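Local coordinates for protein histone-lysine N-methyltransferase, H3 lysine-9 specific SUVH4 (Arabidopsis thaliana, PDB 4QEN) that methylates histone H3 to mark chromatin for transcriptional repression, binds methylated DNA and is required for maintaining CpNpG and asymmetric DNA methylation, at residues Leu104-Ser109 and Lys156-Tyr161; Ile110-Gln115 and Val126-Gln131; Val165-Gly170 and Gly186-Glu191. All blocks are in the same frame, centred on the assembly; numbering follows the deposited sequence.

How the interactions relate
All three contacts lie within the SRA (YDG) domain and belong to its curled mixed sheet. Interaction 1 sets the start of strand 106-112 against helix 151-161; interaction 2 packs the end of the same strand against strand 125-129, about 15 Å away between centres, and falls within the sequence span of interaction 1. Interaction 3 follows both along the chain and pairs strands 165-172 and 180-197. Its centre is about 12 Å from that of interaction 1 and 10 Å from that of interaction 2, and strand 165-172 runs parallel to strand 106-112. One strand thus connects the helix-covered part of the sheet to the 5-methylcytosine pocket.

Interaction 1 (Leu104-Ser109 and Lys156-Tyr161); sequences LPLAVS and KHCCEY
The polar part of this contact is a hydrogen bond from the His157 ring to the backbone of Pro105. ND1 of His157 donates to O of Pro105 over 2.7 Å, with an N-H...O angle of 149°. The acceptor lies close to the imidazole plane, and the donor arrives in the carbonyl plane, so ring and peptide are both well turned for the bond. CG of His157 stands opposite its own carbonyl carbon (chi1 -68°), which sends the ring off the helix toward the loop that leads into strand 106-109. CE1 also comes within 3.5 Å of O of Leu104, from an oblique direction. A second close polar approach sets SG of Cys158 3.0 Å from O of Ala107.

The apolar contacts lie further along the strand. Leu106 brings CD1 against the helix backbone, 3.6 Å from N of Cys158, and the same methyl touches CB of His157 at 3.8 Å. SG of Cys158 also packs on Ala107, 3.6 Å from its CB. The methyl of Ala107 meets Ala154 and Leu155 of the same helix as well, while Cys158 touches Val190 of strand 180-197.

Strand 106-109 and helix 156-161 run nearly at right angles (96°), their axes 6.8 Å apart at closest approach. Leu106 and Val108 bond through their backbones to strand 88-91, and Val108 and Ser109 together face Asp89, a classic beta bulge in strand 106-112. The arrangement is that of a helix packed across a strand of the curled SRA-domain sheet.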
loop_
_atom_site.group_PDB
_atom_site.type_symbol
_atom_site.label_atom_id
_atom_site.label_comp_id
_atom_site.label_asym_id
_atom_site.label_seq_id
_atom_site.Cartn_x
_atom_site.Cartn_y
_atom_site.Cartn_z
ATOM N N LEU A 104 -1.956 36.838 5.671
ATOM C CA LEU A 104 -0.980 35.775 5.434
ATOM C C LEU A 104 0.314 36.054 6.204
ATOM O O LEU A 104 0.575 37.194 6.559
ATOM C CB LEU A 104 -0.747 35.593 3.933
ATOM C CG LEU A 104 -1.933 34.762 3.422
ATOM C CD1 LEU A 104 -2.932 35.589 2.633
ATOM C CD2 LEU A 104 -1.469 33.559 2.651
ATOM N N PRO A 105 1.111 35.014 6.500
ATOM C CA PRO A 105 0.960 33.587 6.164
ATOM C C PRO A 105 -0.168 32.911 6.943
ATOM O O PRO A 105 -0.606 33.403 7.985
ATOM C CB PRO A 105 2.310 32.989 6.564
ATOM C CG PRO A 105 2.792 33.872 7.662
ATOM C CD PRO A 105 2.320 35.262 7.306
ATOM N N LEU A 106 -0.629 31.778 6.426
ATOM C CA LEU A 106 -1.808 31.113 6.963
ATOM C C LEU A 106 -1.589 29.605 6.865
ATOM O O LEU A 106 -1.364 29.081 5.773
ATOM C CB LEU A 106 -3.033 31.521 6.139
ATOM C CG LEU A 106 -4.421 31.048 6.598
ATOM C CD1 LEU A 106 -4.815 31.722 7.916
ATOM C CD2 LEU A 106 -5.463 31.332 5.512
ATOM N N ALA A 107 -1.647 28.910 7.996
ATOM C CA ALA A 107 -1.337 27.483 8.021
ATOM C C ALA A 107 -2.488 26.669 7.460
ATOM O O ALA A 107 -3.653 27.045 7.608
ATOM C CB ALA A 107 -1.034 27.039 9.429
ATOM N N VAL A 108 -2.160 25.550 6.817
ATOM C CA VAL A 108 -3.196 24.651 6.334
ATOM C C VAL A 108 -2.978 23.250 6.867
ATOM O O VAL A 108 -3.930 22.467 6.916
ATOM C CB VAL A 108 -3.283 24.600 4.791
ATOM C CG1 VAL A 108 -3.601 25.980 4.223
ATOM C CG2 VAL A 108 -1.997 24.032 4.198
ATOM N N SER A 109 -1.749 22.914 7.276
ATOM C CA SER A 109 -1.517 21.517 7.678
ATOM C C SER A 109 -0.399 21.395 8.712
ATOM O O SER A 109 0.634 22.014 8.563
ATOM C CB SER A 109 -1.188 20.655 6.436
ATOM O OG SER A 109 -0.744 19.354 6.796
ATOM N N LYS A 156 -1.280 31.619 14.121
ATOM C CA LYS A 156 -1.964 32.730 14.766
ATOM C C LYS A 156 -3.035 33.210 13.811
ATOM O O LYS A 156 -4.174 33.466 14.226
ATOM C CB LYS A 156 -0.986 33.866 15.060
ATOM C CG LYS A 156 -1.624 35.246 15.347
ATOM C CD LYS A 156 -0.505 36.259 15.700
ATOM C CE LYS A 156 -1.049 37.513 16.367
ATOM N NZ LYS A 156 -1.757 38.357 15.403
ATOM N N HIS A 157 -2.691 33.291 12.524
ATOM C CA HIS A 157 -3.671 33.813 11.584
ATOM C C HIS A 157 -4.842 32.835 11.448
ATOM O O HIS A 157 -6.003 33.265 11.344
ATOM C CB HIS A 157 -3.026 34.203 10.250
ATOM C CG HIS A 157 -2.117 35.394 10.370
ATOM N ND1 HIS A 157 -1.084 35.639 9.491
ATOM C CD2 HIS A 157 -2.094 36.405 11.274
ATOM C CE1 HIS A 157 -0.461 36.752 9.852
ATOM N NE2 HIS A 157 -1.051 37.235 10.930
ATOM N N CYS A 158 -4.550 31.534 11.550
ATOM C CA CYS A 158 -5.627 30.544 11.497
ATOM C C CYS A 158 -6.593 30.818 12.638
ATOM O O CYS A 158 -7.818 30.776 12.458
ATOM C CB CYS A 158 -5.073 29.134 11.639
ATOM S SG CYS A 158 -4.262 28.556 10.146
ATOM N N CYS A 159 -6.029 31.120 13.805
ATOM C CA CYS A 159 -6.860 31.351 14.979
ATOM C C CYS A 159 -7.732 32.573 14.721
ATOM O O CYS A 159 -8.930 32.533 14.953
ATOM C CB CYS A 159 -6.003 31.510 16.244
ATOM S SG CYS A 159 -6.969 31.893 17.743
ATOM N N GLU A 160 -7.154 33.627 14.153
ATOM C CA GLU A 160 -7.880 34.896 14.068
ATOM C C GLU A 160 -8.942 34.920 12.968
ATOM O O GLU A 160 -9.913 35.677 13.052
ATOM C CB GLU A 160 -6.899 36.043 13.871
ATOM C CG GLU A 160 -5.990 36.202 15.075
ATOM C CD GLU A 160 -4.787 37.086 14.818
ATOM O OE1 GLU A 160 -4.436 37.325 13.631
ATOM O OE2 GLU A 160 -4.191 37.519 15.825
ATOM N N TYR A 161 -8.755 34.096 11.936
ATOM C CA TYR A 161 -9.672 34.110 10.791
ATOM C C TYR A 161 -10.582 32.869 10.722
ATOM O O TYR A 161 -11.318 32.678 9.748
ATOM C CB TYR A 161 -8.882 34.330 9.486
ATOM C CG TYR A 161 -8.346 35.748 9.416
ATOM C CD1 TYR A 161 -9.128 36.784 8.915
ATOM C CD2 TYR A 161 -7.086 36.058 9.911
ATOM C CE1 TYR A 161 -8.652 38.091 8.879
ATOM C CE2 TYR A 161 -6.598 37.360 9.879
ATOM C CZ TYR A 161 -7.387 38.368 9.368
ATOM O OH TYR A 161 -6.910 39.654 9.340
#

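Interaction 2 (Ile110-Gln115 and Val126-Gln131); sequences IVMSGQ and VTYTGQ. With nucleotides of chain B.
Tyr128 is held between Ile110 on one face of its ring and the flipped-out 5-methylcytosine 5CM7 of chain B on the other. CD1 of Ile110 sits 3.7 Å from the ring centroid, only 6° off the normal, a CH-pi contact. CG1 of Ile110 lies between its backbone N and carbonyl carbon (chi1 70°), bringing CD1 over the ring. On the opposite face, N4 of the base stands 3.3 Å above the plane, offset toward the rim. OH of Tyr128 donates to O of Val111 over 2.8 Å, from above the carbonyl plane; this bond fixes where the hydroxyl end sits, while Ile110 and the base hold the ring's rotation. With an alanine at Tyr128, O of Val111 would probably lose this donor and a gap would open between Ile110 and the base.

This is the base pocket of an SRA domain, which reads methylated cytosine outside the duplex. O2 of 5CM7 accepts a bond from N of Ser113 (2.9 Å) and a longer one from N of Gln115, while N4 donates to O of Thr129 over 2.7 Å. OG of Ser113 bonds to OP1 of DA8 of chain B, and NE2 of Gln131 to OP1 of DT6.

Behind the pocket, Met112 and Val126 meet tip to tip, with SD of Met112 3.6 Å from CG1 of Val126. Leu209 touches both Ile110 and Tyr128, and Thr129 OG1 bonds to Asp119.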
loop_
_atom_site.group_PDB
_atom_site.type_symbol
_atom_site.label_atom_id
_atom_site.label_comp_id
_atom_site.label_asym_id
_atom_site.label_seq_id
_atom_site.Cartn_x
_atom_site.Cartn_y
_atom_site.Cartn_z
ATOM N N ILE A 110 -0.608 20.614 9.764
ATOM C CA ILE A 110 0.464 20.350 10.716
ATOM C C ILE A 110 0.659 18.864 10.993
ATOM O O ILE A 110 -0.276 18.049 10.910
ATOM C CB ILE A 110 0.244 21.060 12.079
ATOM C CG1 ILE A 110 -0.922 20.428 12.844
ATOM C CG2 ILE A 110 0.057 22.566 11.903
ATOM C CD1 ILE A 110 -1.221 21.147 14.147
ATOM N N VAL A 111 1.880 18.539 11.389
ATOM C CA VAL A 111 2.248 17.168 11.716
ATOM C C VAL A 111 2.742 17.090 13.157
ATOM O O VAL A 111 3.600 17.869 13.569
ATOM C CB VAL A 111 3.359 16.663 10.790
ATOM C CG1 VAL A 111 3.771 15.257 11.185
ATOM C CG2 VAL A 111 2.888 16.694 9.339
ATOM N N MET A 112 2.203 16.142 13.914
ATOM C CA MET A 112 2.613 15.923 15.296
ATOM C C MET A 112 3.221 14.531 15.385
ATOM O O MET A 112 2.527 13.519 15.210
ATOM C CB MET A 112 1.415 16.079 16.250
ATOM C CG MET A 112 1.787 16.129 17.742
ATOM S SD MET A 112 0.417 16.605 18.855
ATOM C CE MET A 112 -1.029 15.869 18.021
ATOM N N SER A 113 4.528 14.482 15.638
ATOM C CA SER A 113 5.281 13.234 15.585
ATOM C C SER A 113 6.080 12.961 16.858
ATOM O O SER A 113 6.964 12.110 16.860
ATOM C CB SER A 113 6.225 13.258 14.390
ATOM O OG SER A 113 5.482 13.322 13.197
ATOM N N GLY A 114 5.775 13.683 17.929
ATOM C CA GLY A 114 6.398 13.440 19.224
ATOM C C GLY A 114 7.793 14.028 19.386
ATOM O O GLY A 114 8.536 13.656 20.294
ATOM N N GLN A 115 8.156 14.960 18.515
ATOM C CA GLN A 115 9.513 15.492 18.507
ATOM C C GLN A 115 9.683 16.708 19.425
ATOM O O GLN A 115 10.788 17.003 19.879
ATOM C CB GLN A 115 9.925 15.828 17.075
ATOM C CG GLN A 115 9.632 14.688 16.090
ATOM C CD GLN A 115 10.379 13.422 16.462
ATOM O OE1 GLN A 115 11.586 13.454 16.677
ATOM N NE2 GLN A 115 9.662 12.305 16.563
ATOM N N VAL A 126 -5.615 19.164 21.508
ATOM C CA VAL A 126 -4.168 19.084 21.344
ATOM C C VAL A 126 -3.530 20.418 21.735
ATOM O O VAL A 126 -4.060 21.466 21.411
ATOM C CB VAL A 126 -3.803 18.723 19.874
ATOM C CG1 VAL A 126 -2.328 18.875 19.630
ATOM C CG2 VAL A 126 -4.249 17.290 19.547
ATOM N N THR A 127 -2.424 20.396 22.471
ATOM C CA THR A 127 -1.639 21.626 22.604
ATOM C C THR A 127 -0.373 21.465 21.779
ATOM O O THR A 127 0.489 20.659 22.106
ATOM C CB THR A 127 -1.327 21.987 24.077
ATOM O OG1 THR A 127 -2.512 21.821 24.856
ATOM C CG2 THR A 127 -0.883 23.450 24.203
ATOM N N TYR A 128 -0.286 22.224 20.693
ATOM C CA TYR A 128 0.753 22.030 19.687
ATOM C C TYR A 128 1.785 23.133 19.762
ATOM O O TYR A 128 1.439 24.306 19.753
ATOM C CB TYR A 128 0.128 22.034 18.295
ATOM C CG TYR A 128 1.066 21.664 17.181
ATOM C CD1 TYR A 128 1.390 20.333 16.939
ATOM C CD2 TYR A 128 1.595 22.634 16.333
ATOM C CE1 TYR A 128 2.240 19.978 15.884
ATOM C CE2 TYR A 128 2.441 22.289 15.274
ATOM C CZ TYR A 128 2.755 20.958 15.061
ATOM O OH TYR A 128 3.592 20.602 14.031
ATOM N N THR A 129 3.054 22.750 19.838
ATOM C CA THR A 129 4.126 23.726 19.978
ATOM C C THR A 129 4.456 24.372 18.642
ATOM O O THR A 129 4.447 23.715 17.589
ATOM C CB THR A 129 5.380 23.077 20.589
ATOM O OG1 THR A 129 4.972 22.195 21.642
ATOM C CG2 THR A 129 6.364 24.142 21.145
ATOM N N GLY A 130 4.740 25.670 18.676
ATOM C CA GLY A 130 5.200 26.348 17.484
ATOM C C GLY A 130 6.572 25.842 17.051
ATOM O O GLY A 130 7.183 25.032 17.742
ATOM N N GLN A 131 7.061 26.329 15.910
ATOM C CA GLN A 131 8.372 25.935 15.381
ATOM C C GLN A 131 9.440 26.923 15.827
ATOM O O GLN A 131 9.122 28.046 16.186
ATOM C CB GLN A 131 8.335 25.895 13.841
ATOM C CG GLN A 131 8.280 27.299 13.174
ATOM C CD GLN A 131 8.305 27.247 11.635
ATOM O OE1 GLN A 131 7.265 27.116 10.999
ATOM N NE2 GLN A 131 9.498 27.360 11.041
ATOM N N1 5CM B 7 6.920 18.295 14.943
ATOM C C2 5CM B 7 6.393 17.854 16.098
ATOM N N3 5CM B 7 5.690 18.772 16.921
ATOM C C4 5CM B 7 5.665 20.149 16.657
ATOM C C5 5CM B 7 6.315 20.630 15.540
ATOM C C5A 5CM B 7 6.348 22.003 15.199
ATOM C C6 5CM B 7 6.953 19.695 14.746
ATOM O O2 5CM B 7 6.311 16.668 16.399
ATOM N N4 5CM B 7 5.056 21.048 17.451
ATOM C "C1'" 5CM B 7 7.848 17.821 13.852
ATOM C "C2'" 5CM B 7 8.190 18.044 12.461
ATOM C "C3'" 5CM B 7 9.322 16.811 12.474
ATOM C "C4'" 5CM B 7 10.311 17.304 13.562
ATOM O "O4'" 5CM B 7 9.168 17.530 14.526
ATOM O "O3'" 5CM B 7 8.945 15.472 12.785
ATOM C "C5'" 5CM B 7 10.663 18.682 12.869
ATOM O "O5'" 5CM B 7 9.938 19.732 12.206
ATOM P P 5CM B 7 10.204 21.285 12.452
ATOM O OP1 5CM B 7 8.976 22.057 12.177
ATOM O OP2 5CM B 7 10.863 21.514 13.747
ATOM P P DT B 6 13.017 26.781 12.184
ATOM O OP1 DT B 6 11.729 27.316 12.658
ATOM O OP2 DT B 6 14.199 26.693 13.067
ATOM O "O5'" DT B 6 12.717 25.307 11.667
ATOM C "C5'" DT B 6 11.584 25.055 10.854
ATOM C "C4'" DT B 6 11.794 23.683 10.265
ATOM O "O4'" DT B 6 12.921 23.738 9.361
ATOM C "C3'" DT B 6 12.156 22.660 11.333
ATOM O "O3'" DT B 6 11.221 21.614 11.246
ATOM C "C2'" DT B 6 13.547 22.171 10.935
ATOM C "C1'" DT B 6 13.560 22.496 9.445
ATOM N N1 DT B 6 14.918 22.598 8.820
ATOM C C2 DT B 6 15.031 22.238 7.499
ATOM O O2 DT B 6 14.080 21.871 6.820
ATOM N N3 DT B 6 16.290 22.355 6.995
ATOM C C4 DT B 6 17.433 22.749 7.653
ATOM O O4 DT B 6 18.511 22.788 7.066
ATOM C C5 DT B 6 17.247 23.114 9.047
ATOM C C7 DT B 6 18.405 23.574 9.889
ATOM C C6 DT B 6 16.007 23.023 9.560
ATOM P P DA B 8 8.612 14.338 11.689
ATOM O OP1 DA B 8 7.170 14.368 11.364
ATOM O OP2 DA B 8 9.208 13.104 12.241
ATOM O "O5'" DA B 8 9.373 14.771 10.352
ATOM C "C5'" DA B 8 10.693 14.415 10.121
ATOM C "C4'" DA B 8 10.784 13.564 8.865
ATOM O "O4'" DA B 8 12.125 13.660 8.339
ATOM C "C3'" DA B 8 10.609 12.075 9.102
ATOM O "O3'" DA B 8 10.314 11.481 7.838
ATOM C "C2'" DA B 8 11.993 11.684 9.637
ATOM C "C1'" DA B 8 12.938 12.639 8.905
ATOM N N9 DA B 8 13.905 13.397 9.700
ATOM C C8 DA B 8 13.792 13.899 10.976
ATOM N N7 DA B 8 14.837 14.597 11.375
ATOM C C5 DA B 8 15.692 14.576 10.279
ATOM C C6 DA B 8 16.979 15.124 10.041
ATOM N N6 DA B 8 17.702 15.858 10.920
ATOM N N1 DA B 8 17.506 14.888 8.823
ATOM C C2 DA B 8 16.840 14.172 7.916
ATOM N N3 DA B 8 15.640 13.617 8.030
ATOM C C4 DA B 8 15.123 13.848 9.243
#

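Interaction 3 (Val165-Gly170 and Gly186-Glu191); sequences VRVTRG and GLYKVE
Val167 lies over one face of the Tyr188 ring, crossing it at about a right angle. Its CG2 reaches CD1 of Tyr188 at 3.4 Å. CG of Tyr188 is anti to its own carbonyl carbon (chi1 -74°), which lays the ring beside Val167. The extended chain of Arg169 brings its guanidinium to the phenol: NH1 donates to OH of Tyr188 over 3.1 Å, with the oxygen in the guanidinium plane and the two flat groups 52° apart. Both have further partners: Arg169 forms salt bridges with Asp121 and Asp185, and O of Ala123 takes bonds from both NH2 of Arg169 and OH of Tyr188.

Val165 and Tyr188 form a hydrogen-bonded antiparallel pair, with N of Val165 to O of Tyr188 and N of Tyr188 to O of Val165 each 2.9 Å. N of Val167 bonds to O of Gly186 over 3.0 Å. Arg166 and Leu187 are the adjoining non-hydrogen-bonded pair, and their side chains run side by side on the other face, CG of Arg166 being 3.7 Å from CD2 of Leu187. The guanidinium of Arg166 continues to the carbonyls of Ile56, Gly58 and Phe80. Strands 165-172 and 180-197 make an antiparallel beta hairpin within the SRA-domain sheet.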
loop_
_atom_site.group_PDB
_atom_site.type_symbol
_atom_site.label_atom_id
_atom_site.label_comp_id
_atom_site.label_asym_id
_atom_site.label_seq_id
_atom_site.Cartn_x
_atom_site.Cartn_y
_atom_site.Cartn_z
ATOM N N VAL A 165 -7.044 23.768 10.489
ATOM C CA VAL A 165 -5.838 23.146 9.985
ATOM C C VAL A 165 -6.024 21.620 9.935
ATOM O O VAL A 165 -6.709 21.043 10.790
ATOM C CB VAL A 165 -4.634 23.524 10.904
ATOM C CG1 VAL A 165 -4.806 22.943 12.307
ATOM C CG2 VAL A 165 -3.346 23.063 10.315
ATOM N N ARG A 166 -5.445 20.975 8.923
ATOM C CA ARG A 166 -5.381 19.524 8.898
ATOM C C ARG A 166 -4.363 19.074 9.939
ATOM O O ARG A 166 -3.306 19.694 10.081
ATOM C CB ARG A 166 -4.960 19.024 7.512
ATOM C CG ARG A 166 -5.984 19.337 6.416
ATOM C CD ARG A 166 -5.671 18.588 5.103
ATOM N NE ARG A 166 -4.425 19.012 4.462
ATOM C CZ ARG A 166 -4.294 20.136 3.761
ATOM N NH1 ARG A 166 -5.332 20.959 3.637
ATOM N NH2 ARG A 166 -3.126 20.447 3.199
ATOM N N VAL A 167 -4.688 18.020 10.683
ATOM C CA VAL A 167 -3.759 17.500 11.687
ATOM C C VAL A 167 -3.418 16.050 11.352
ATOM O O VAL A 167 -4.307 15.234 11.133
ATOM C CB VAL A 167 -4.326 17.610 13.135
ATOM C CG1 VAL A 167 -3.416 16.893 14.141
ATOM C CG2 VAL A 167 -4.485 19.077 13.522
ATOM N N THR A 168 -2.122 15.755 11.299
ATOM C CA THR A 168 -1.655 14.406 11.011
ATOM C C THR A 168 -0.724 13.947 12.128
ATOM O O THR A 168 0.143 14.700 12.560
ATOM C CB THR A 168 -0.929 14.396 9.662
ATOM O OG1 THR A 168 -1.881 14.701 8.633
ATOM C CG2 THR A 168 -0.278 13.034 9.380
ATOM N N ARG A 169 -0.910 12.719 12.599
ATOM C CA ARG A 169 -0.084 12.170 13.667
ATOM C C ARG A 169 0.852 11.079 13.160
ATOM O O ARG A 169 0.431 10.216 12.383
ATOM C CB ARG A 169 -0.971 11.562 14.757
ATOM C CG ARG A 169 -1.667 12.579 15.682
ATOM C CD ARG A 169 -2.576 11.837 16.672
ATOM N NE ARG A 169 -3.152 12.734 17.670
ATOM C CZ ARG A 169 -4.257 13.456 17.485
ATOM N NH1 ARG A 169 -4.910 13.401 16.326
ATOM N NH2 ARG A 169 -4.718 14.227 18.463
ATOM N N GLY A 170 2.106 11.100 13.608
ATOM C CA GLY A 170 3.009 9.986 13.353
ATOM C C GLY A 170 2.750 8.893 14.378
ATOM O O GLY A 170 2.496 9.195 15.540
ATOM N N GLY A 186 -7.947 14.627 10.588
ATOM C CA GLY A 186 -9.044 15.541 10.349
ATOM C C GLY A 186 -8.697 16.990 10.629
ATOM O O GLY A 186 -7.554 17.326 10.936
ATOM N N LEU A 187 -9.712 17.838 10.511
ATOM C CA LEU A 187 -9.595 19.272 10.696
ATOM C C LEU A 187 -9.741 19.631 12.185
ATOM O O LEU A 187 -10.593 19.081 12.903
ATOM C CB LEU A 187 -10.687 19.968 9.854
ATOM C CG LEU A 187 -10.622 19.722 8.332
ATOM C CD1 LEU A 187 -11.832 20.317 7.610
ATOM C CD2 LEU A 187 -9.336 20.324 7.772
ATOM N N TYR A 188 -8.895 20.548 12.641
ATOM C CA TYR A 188 -8.978 21.091 13.991
ATOM C C TYR A 188 -9.021 22.605 13.878
ATOM O O TYR A 188 -8.376 23.188 12.998
ATOM C CB TYR A 188 -7.739 20.718 14.818
ATOM C CG TYR A 188 -7.659 19.272 15.299
ATOM C CD1 TYR A 188 -7.623 18.208 14.396
ATOM C CD2 TYR A 188 -7.580 18.981 16.656
ATOM C CE1 TYR A 188 -7.523 16.889 14.841
ATOM C CE2 TYR A 188 -7.484 17.675 17.110
ATOM C CZ TYR A 188 -7.445 16.634 16.200
ATOM O OH TYR A 188 -7.352 15.342 16.669
ATOM N N LYS A 189 -9.767 23.251 14.768
ATOM C CA LYS A 189 -9.669 24.698 14.871
ATOM C C LYS A 189 -8.532 25.085 15.824
ATOM O O LYS A 189 -8.221 24.355 16.766
ATOM C CB LYS A 189 -10.996 25.327 15.322
ATOM C CG LYS A 189 -11.386 25.050 16.751
ATOM C CD LYS A 189 -12.491 26.006 17.204
ATOM C CE LYS A 189 -12.076 27.445 16.942
ATOM N NZ LYS A 189 -12.737 28.448 17.818
ATOM N N VAL A 190 -7.914 26.230 15.559
ATOM C CA VAL A 190 -6.941 26.804 16.471
ATOM C C VAL A 190 -7.748 27.729 17.384
ATOM O O VAL A 190 -8.177 28.809 16.978
ATOM C CB VAL A 190 -5.851 27.589 15.716
ATOM C CG1 VAL A 190 -4.791 28.100 16.684
ATOM C CG2 VAL A 190 -5.212 26.705 14.638
ATOM N N GLU A 191 -8.008 27.257 18.595
ATOM C CA GLU A 191 -8.845 27.961 19.568
ATOM C C GLU A 191 -8.153 29.173 20.195
ATOM O O GLU A 191 -8.771 30.227 20.376
ATOM C CB GLU A 191 -9.261 26.985 20.666
ATOM C CG GLU A 191 -10.409 27.447 21.520
ATOM C CD GLU A 191 -10.961 26.329 22.389
ATOM O OE1 GLU A 191 -10.873 25.155 21.966
ATOM O OE2 GLU A 191 -11.471 26.627 23.495
#